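Local atomic coordinates of sucrose 6(F)-phosphate phosphorylase (Thermoanaerobacterium thermosaccharolyticum DSM 571, PDB entry 6S9V), a protein that belongs to the alpha-amylase family of carbohydrate-active enzymes and is built round an eight-stranded parallel TIM barrel with a separate antiparallel sheet. Residues T36-L41 with K85-N90; T25-L30 with P76-W81. All coordinates share one frame; numbering follows the deposited sequence.

Four segments that alternate along the chain, 25-30, 36-41, 76-81 and 85-90, offer a worked example of how adjoining parts of a (beta/alpha)8 barrel are fitted together. Interaction 2 joins the loop after strand 22-25 to the loop after strand 51-54; interaction 1 joins the helices that follow, 34-44 and 81-88. Their centres lie about 11 Å apart. They also touch directly, through a probable hydrogen bond between T36 OG1 and L30 O and through packing of L37 on T25 and L30. The neighbouring strands 22-25 and 51-54 are thus linked through both their following loops and the helices after them.

Interaction 1. Residues T36-L41 with K85-N90; sequences TLNDVL and KKMAEN
M87 reaches across from helix 81-88 and is received by L37, N38 and L41, three residues on one flank of helix 34-44. Its CG stands anti to the backbone N (chi1 -167°) and the chain runs on extended, then bends at chi3, -56°, which swings the methyl against the N38 amide and the L37 side chain. The closest approach is there: M87 CE lies 3.1 Å from N38 OD1, a tight contact in which the methyl stands well out of the amide plane, above it and slightly beyond the oxygen. The two leucines meet the thioether chain nearly at right angles, L37 with CD2 3.8 Å from M87 CE, and L41 with CD1 4.1 Å from M87 SD, so that methyl and sulfur each find an apolar partner.

The two polar atoms of the N38 amide have different partners. A water molecule donates to N38 OD1 at 2.8 Å and, weakly, to N90 OD1, bridging the two segments beside the apolar patch. N38 ND2 makes a weak hydrogen bond to D83 O near the start of the facing helix, consistent with the amide being turned this way.

On the barrel side, M87 rests on I93 of strand 92-97, while L41 packs on L23 of strand 22-25. Such packing of neighbouring helices against each other and onto the strands is typical of the helical layer round a TIM barrel.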
loop_
_atom_site.group_PDB
_atom_site.type_symbol
_atom_site.label_atom_id
_atom_site.label_comp_id
_atom_site.label_asym_id
_atom_site.label_seq_id
_atom_site.Cartn_x
_atom_site.Cartn_y
_atom_site.Cartn_z
ATOM N N THR A 36 -10.074 4.293 -20.036
ATOM C CA THR A 36 -9.924 5.712 -19.725
ATOM C C THR A 36 -8.660 5.970 -18.904
ATOM O O THR A 36 -8.026 7.021 -19.058
ATOM C CB THR A 36 -11.156 6.248 -18.986
ATOM O OG1 THR A 36 -11.208 5.715 -17.652
ATOM C CG2 THR A 36 -12.448 5.894 -19.734
ATOM N N LEU A 37 -8.273 5.033 -18.034
ATOM C CA LEU A 37 -7.001 5.171 -17.326
ATOM C C LEU A 37 -5.841 5.239 -18.316
ATOM O O LEU A 37 -4.965 6.107 -18.212
ATOM C CB LEU A 37 -6.821 4.018 -16.336
ATOM C CG LEU A 37 -5.457 3.916 -15.650
ATOM C CD1 LEU A 37 -5.116 5.208 -14.921
ATOM C CD2 LEU A 37 -5.414 2.742 -14.678
ATOM N N ASN A 38 -5.817 4.321 -19.284
ATOM C CA ASN A 38 -4.776 4.349 -20.306
ATOM C C ASN A 38 -4.825 5.648 -21.110
ATOM O O ASN A 38 -3.777 6.219 -21.444
ATOM C CB ASN A 38 -4.924 3.144 -21.246
ATOM C CG ASN A 38 -4.196 1.901 -20.739
ATOM O OD1 ASN A 38 -3.122 1.994 -20.142
ATOM N ND2 ASN A 38 -4.773 0.725 -20.997
ATOM N N ASP A 39 -6.030 6.119 -21.446
ATOM C CA ASP A 39 -6.158 7.378 -22.175
ATOM C C ASP A 39 -5.618 8.547 -21.360
ATOM O O ASP A 39 -4.933 9.423 -21.898
ATOM C CB ASP A 39 -7.620 7.638 -22.562
ATOM C CG ASP A 39 -8.142 6.660 -23.607
ATOM O OD1 ASP A 39 -7.327 5.971 -24.252
ATOM O OD2 ASP A 39 -9.376 6.596 -23.797
ATOM N N VAL A 40 -5.940 8.587 -20.059
ATOM C CA VAL A 40 -5.479 9.665 -19.189
ATOM C C VAL A 40 -3.968 9.615 -19.032
ATOM O O VAL A 40 -3.292 10.648 -19.073
ATOM C CB VAL A 40 -6.197 9.576 -17.826
ATOM C CG1 VAL A 40 -5.451 10.353 -16.759
ATOM C CG2 VAL A 40 -7.636 10.089 -17.951
ATOM N N LEU A 41 -3.408 8.415 -18.856
ATOM C CA LEU A 41 -1.958 8.278 -18.788
ATOM C C LEU A 41 -1.298 8.799 -20.057
ATOM O O LEU A 41 -0.290 9.513 -19.994
ATOM C CB LEU A 41 -1.581 6.819 -18.551
ATOM C CG LEU A 41 -1.803 6.268 -17.148
ATOM C CD1 LEU A 41 -1.660 4.759 -17.172
ATOM C CD2 LEU A 41 -0.832 6.903 -16.131
ATOM N N LYS A 85 -1.963 -5.751 -20.217
ATOM C CA LYS A 85 -0.806 -6.058 -21.048
ATOM C C LYS A 85 -0.361 -4.834 -21.835
ATOM O O LYS A 85 0.839 -4.559 -21.942
ATOM C CB LYS A 85 -1.145 -7.208 -21.990
ATOM C CG LYS A 85 0.017 -7.703 -22.841
ATOM C CD LYS A 85 -0.456 -8.798 -23.782
ATOM C CE LYS A 85 0.689 -9.436 -24.548
ATOM N NZ LYS A 85 0.195 -10.535 -25.425
ATOM N N LYS A 86 -1.318 -4.083 -22.386
ATOM C CA LYS A 86 -0.976 -2.890 -23.149
ATOM C C LYS A 86 -0.337 -1.841 -22.254
ATOM O O LYS A 86 0.660 -1.217 -22.637
ATOM C CB LYS A 86 -2.229 -2.336 -23.832
ATOM C CG LYS A 86 -2.020 -1.023 -24.565
ATOM C CD LYS A 86 -3.238 -0.659 -25.403
ATOM C CE LYS A 86 -3.149 0.767 -25.926
ATOM N NZ LYS A 86 -4.254 1.090 -26.869
ATOM N N MET A 87 -0.871 -1.659 -21.049
ATOM C CA MET A 87 -0.273 -0.717 -20.109
ATOM C C MET A 87 1.135 -1.160 -19.723
ATOM O O MET A 87 2.034 -0.327 -19.558
ATOM C CB MET A 87 -1.161 -0.581 -18.870
ATOM C CG MET A 87 -0.809 0.599 -17.956
ATOM S SD MET A 87 -1.863 0.733 -16.475
ATOM C CE MET A 87 -3.451 0.818 -17.289
ATOM N N ALA A 88 1.342 -2.471 -19.568
ATOM C CA ALA A 88 2.660 -2.986 -19.213
ATOM C C ALA A 88 3.694 -2.729 -20.302
ATOM O O ALA A 88 4.899 -2.787 -20.031
ATOM C CB ALA A 88 2.571 -4.483 -18.924
ATOM N N GLU A 89 3.260 -2.428 -21.521
ATOM C CA GLU A 89 4.212 -2.060 -22.557
ATOM C C GLU A 89 4.832 -0.694 -22.297
ATOM O O GLU A 89 5.927 -0.419 -22.794
ATOM C CB GLU A 89 3.521 -2.062 -23.921
ATOM C CG GLU A 89 3.032 -3.426 -24.376
ATOM C CD GLU A 89 2.168 -3.352 -25.630
ATOM O OE1 GLU A 89 1.459 -2.336 -25.817
ATOM O OE2 GLU A 89 2.226 -4.297 -26.447
ATOM N N ASN A 90 4.169 0.153 -21.509
ATOM C CA ASN A 90 4.630 1.506 -21.257
ATOM C C ASN A 90 4.977 1.788 -19.802
ATOM O O ASN A 90 5.699 2.757 -19.537
ATOM C CB ASN A 90 3.549 2.507 -21.695
ATOM C CG ASN A 90 3.087 2.282 -23.123
ATOM O OD1 ASN A 90 1.922 1.948 -23.363
ATOM N ND2 ASN A 90 3.997 2.432 -24.072
HETATM O O HOH W 1 -0.678 2.649 -21.389
#

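Interaction 2. Residues T25-L30 with P76-W81; sequences TYPDSL and PKFGTW
P27 lays its ring over one face of F78, a CH-pi contact in which P27 CG sits 3.9 Å from the centroid of the aromatic ring and 29° off its normal. This is the close-fitting part of the contact: P27 CG comes to 3.5 Å from F78 CD2, and P27 CB follows at 3.8 Å from the same carbon, the two proline atoms covering the CD2 half of that face. With chi1 at -55°, CG of F78 lies beside its own backbone N, which places the ring where one face receives P27.

D28 comes to the CE1 side of the ring, from the same side of its plane as P27. Its CB is 3.6 Å from F78 CE1, but the approach is oblique, and the carboxylate plane is tilted 39° from that of the ring. The polar partner of D28 lies elsewhere: OD1 forms a salt bridge with R64 NH2, and R64 also makes a cation-pi contact with Y26. This is the more open part of the contact, since D28 and F78 both remain partly accessible to solvent, whereas P27 is buried. A bound hexaethylene glycol, probably from the crystallisation liquor, lies about 5 Å from the F78 side chain.

P27 also packs on I54 of strand 51-54 and on L34 of helix 34-44, and the backbone of F78 is hydrogen-bonded to that of L34. T80, the N-cap residue, then opens helix 81-88. The contact therefore joins two adjacent strand-to-helix loops of the barrel, with P27 meeting both strand 51-54 and the beginning of helix 34-44.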
loop_
_atom_site.group_PDB
_atom_site.type_symbol
_atom_site.label_atom_id
_atom_site.label_comp_id
_atom_site.label_asym_id
_atom_site.label_seq_id
_atom_site.Cartn_x
_atom_site.Cartn_y
_atom_site.Cartn_z
ATOM N N THR A 25 -3.549 3.792 -8.292
ATOM C CA THR A 25 -4.908 4.165 -8.674
ATOM C C THR A 25 -5.814 2.946 -8.620
ATOM O O THR A 25 -5.370 1.808 -8.811
ATOM C CB THR A 25 -4.956 4.777 -10.081
ATOM O OG1 THR A 25 -6.284 5.251 -10.371
ATOM C CG2 THR A 25 -4.562 3.739 -11.130
ATOM N N TYR A 26 -7.089 3.189 -8.361
ATOM C CA TYR A 26 -8.079 2.164 -8.600
ATOM C C TYR A 26 -8.276 2.019 -10.103
ATOM O O TYR A 26 -7.981 2.940 -10.874
ATOM C CB TYR A 26 -9.402 2.501 -7.915
ATOM C CG TYR A 26 -9.385 2.274 -6.425
ATOM C CD1 TYR A 26 -9.520 0.992 -5.899
ATOM C CD2 TYR A 26 -9.232 3.333 -5.536
ATOM C CE1 TYR A 26 -9.512 0.769 -4.537
ATOM C CE2 TYR A 26 -9.213 3.114 -4.169
ATOM C CZ TYR A 26 -9.353 1.833 -3.679
ATOM O OH TYR A 26 -9.353 1.602 -2.325
ATOM N N PRO A 27 -8.729 0.846 -10.548
ATOM C CA PRO A 27 -8.950 0.652 -11.987
ATOM C C PRO A 27 -10.018 1.555 -12.551
ATOM O O PRO A 27 -10.031 1.791 -13.767
ATOM C CB PRO A 27 -9.359 -0.826 -12.088
ATOM C CG PRO A 27 -9.849 -1.187 -10.731
ATOM C CD PRO A 27 -9.049 -0.360 -9.762
ATOM N N ASP A 28 -10.911 2.077 -11.708
ATOM C CA ASP A 28 -12.032 2.873 -12.175
ATOM C C ASP A 28 -12.008 4.314 -11.684
ATOM O O ASP A 28 -12.910 5.083 -12.038
ATOM C CB ASP A 28 -13.354 2.214 -11.752
ATOM C CG ASP A 28 -13.430 1.948 -10.250
ATOM O OD1 ASP A 28 -12.376 1.728 -9.615
ATOM O OD2 ASP A 28 -14.550 1.964 -9.700
ATOM N N SER A 29 -11.003 4.713 -10.906
ATOM C CA SER A 29 -11.027 6.019 -10.261
ATOM C C SER A 29 -10.468 7.148 -11.121
ATOM O O SER A 29 -10.572 8.314 -10.719
ATOM C CB SER A 29 -10.267 5.969 -8.932
ATOM O OG SER A 29 -8.908 5.588 -9.121
ATOM N N LEU A 30 -9.901 6.849 -12.288
ATOM C CA LEU A 30 -9.474 7.870 -13.244
ATOM C C LEU A 30 -10.243 7.652 -14.555
ATOM O O LEU A 30 -9.719 7.114 -15.535
ATOM C CB LEU A 30 -7.933 7.821 -13.441
ATOM C CG LEU A 30 -7.136 8.301 -12.218
ATOM C CD1 LEU A 30 -5.647 8.027 -12.370
ATOM C CD2 LEU A 30 -7.381 9.784 -11.954
ATOM N N PRO A 76 -15.079 -7.167 -15.876
ATOM C CA PRO A 76 -15.439 -6.592 -17.186
ATOM C C PRO A 76 -15.894 -5.144 -17.141
ATOM O O PRO A 76 -15.734 -4.434 -18.144
ATOM C CB PRO A 76 -16.547 -7.536 -17.687
ATOM C CG PRO A 76 -16.228 -8.846 -17.027
ATOM C CD PRO A 76 -15.690 -8.494 -15.669
ATOM N N LYS A 77 -16.423 -4.661 -16.011
ATOM C CA LYS A 77 -16.699 -3.231 -15.892
ATOM C C LYS A 77 -15.439 -2.401 -16.098
ATOM O O LYS A 77 -15.512 -1.248 -16.542
ATOM C CB LYS A 77 -17.281 -2.913 -14.512
ATOM C CG LYS A 77 -18.760 -3.201 -14.321
ATOM C CD LYS A 77 -19.151 -3.078 -12.844
ATOM C CE LYS A 77 -19.114 -1.642 -12.340
ATOM N NZ LYS A 77 -20.205 -0.810 -12.908
ATOM N N PHE A 78 -14.277 -2.962 -15.775
ATOM C CA PHE A 78 -13.020 -2.230 -15.855
ATOM C C PHE A 78 -12.262 -2.483 -17.148
ATOM O O PHE A 78 -11.565 -1.580 -17.624
ATOM C CB PHE A 78 -12.129 -2.593 -14.662
ATOM C CG PHE A 78 -12.789 -2.373 -13.322
ATOM C CD1 PHE A 78 -13.778 -1.421 -13.168
ATOM C CD2 PHE A 78 -12.415 -3.123 -12.214
ATOM C CE1 PHE A 78 -14.390 -1.222 -11.940
ATOM C CE2 PHE A 78 -13.028 -2.922 -10.985
ATOM C CZ PHE A 78 -14.014 -1.969 -10.854
ATOM N N GLY A 79 -12.343 -3.681 -17.703
ATOM C CA GLY A 79 -11.678 -3.975 -18.957
ATOM C C GLY A 79 -11.289 -5.450 -19.025
ATOM O O GLY A 79 -12.012 -6.318 -18.535
ATOM N N THR A 80 -10.135 -5.700 -19.642
ATOM C CA THR A 80 -9.666 -7.053 -19.874
ATOM C C THR A 80 -8.190 -7.146 -19.523
ATOM O O THR A 80 -7.500 -6.139 -19.347
ATOM C CB THR A 80 -9.856 -7.493 -21.328
ATOM O OG1 THR A 80 -8.884 -6.827 -22.146
ATOM C CG2 THR A 80 -11.255 -7.162 -21.818
ATOM N N TRP A 81 -7.709 -8.384 -19.429
ATOM C CA TRP A 81 -6.290 -8.610 -19.189
ATOM C C TRP A 81 -5.431 -7.967 -20.271
ATOM O O TRP A 81 -4.274 -7.614 -20.017
ATOM C CB TRP A 81 -6.020 -10.107 -19.110
ATOM C CG TRP A 81 -5.967 -10.656 -17.720
ATOM C CD1 TRP A 81 -6.759 -11.630 -17.195
ATOM C CD2 TRP A 81 -5.069 -10.262 -16.680
ATOM N NE1 TRP A 81 -6.402 -11.881 -15.893
ATOM C CE2 TRP A 81 -5.372 -11.044 -15.550
ATOM C CE3 TRP A 81 -4.041 -9.321 -16.595
ATOM C CZ2 TRP A 81 -4.679 -10.921 -14.354
ATOM C CZ3 TRP A 81 -3.339 -9.207 -15.413
ATOM C CH2 TRP A 81 -3.675 -9.991 -14.298
#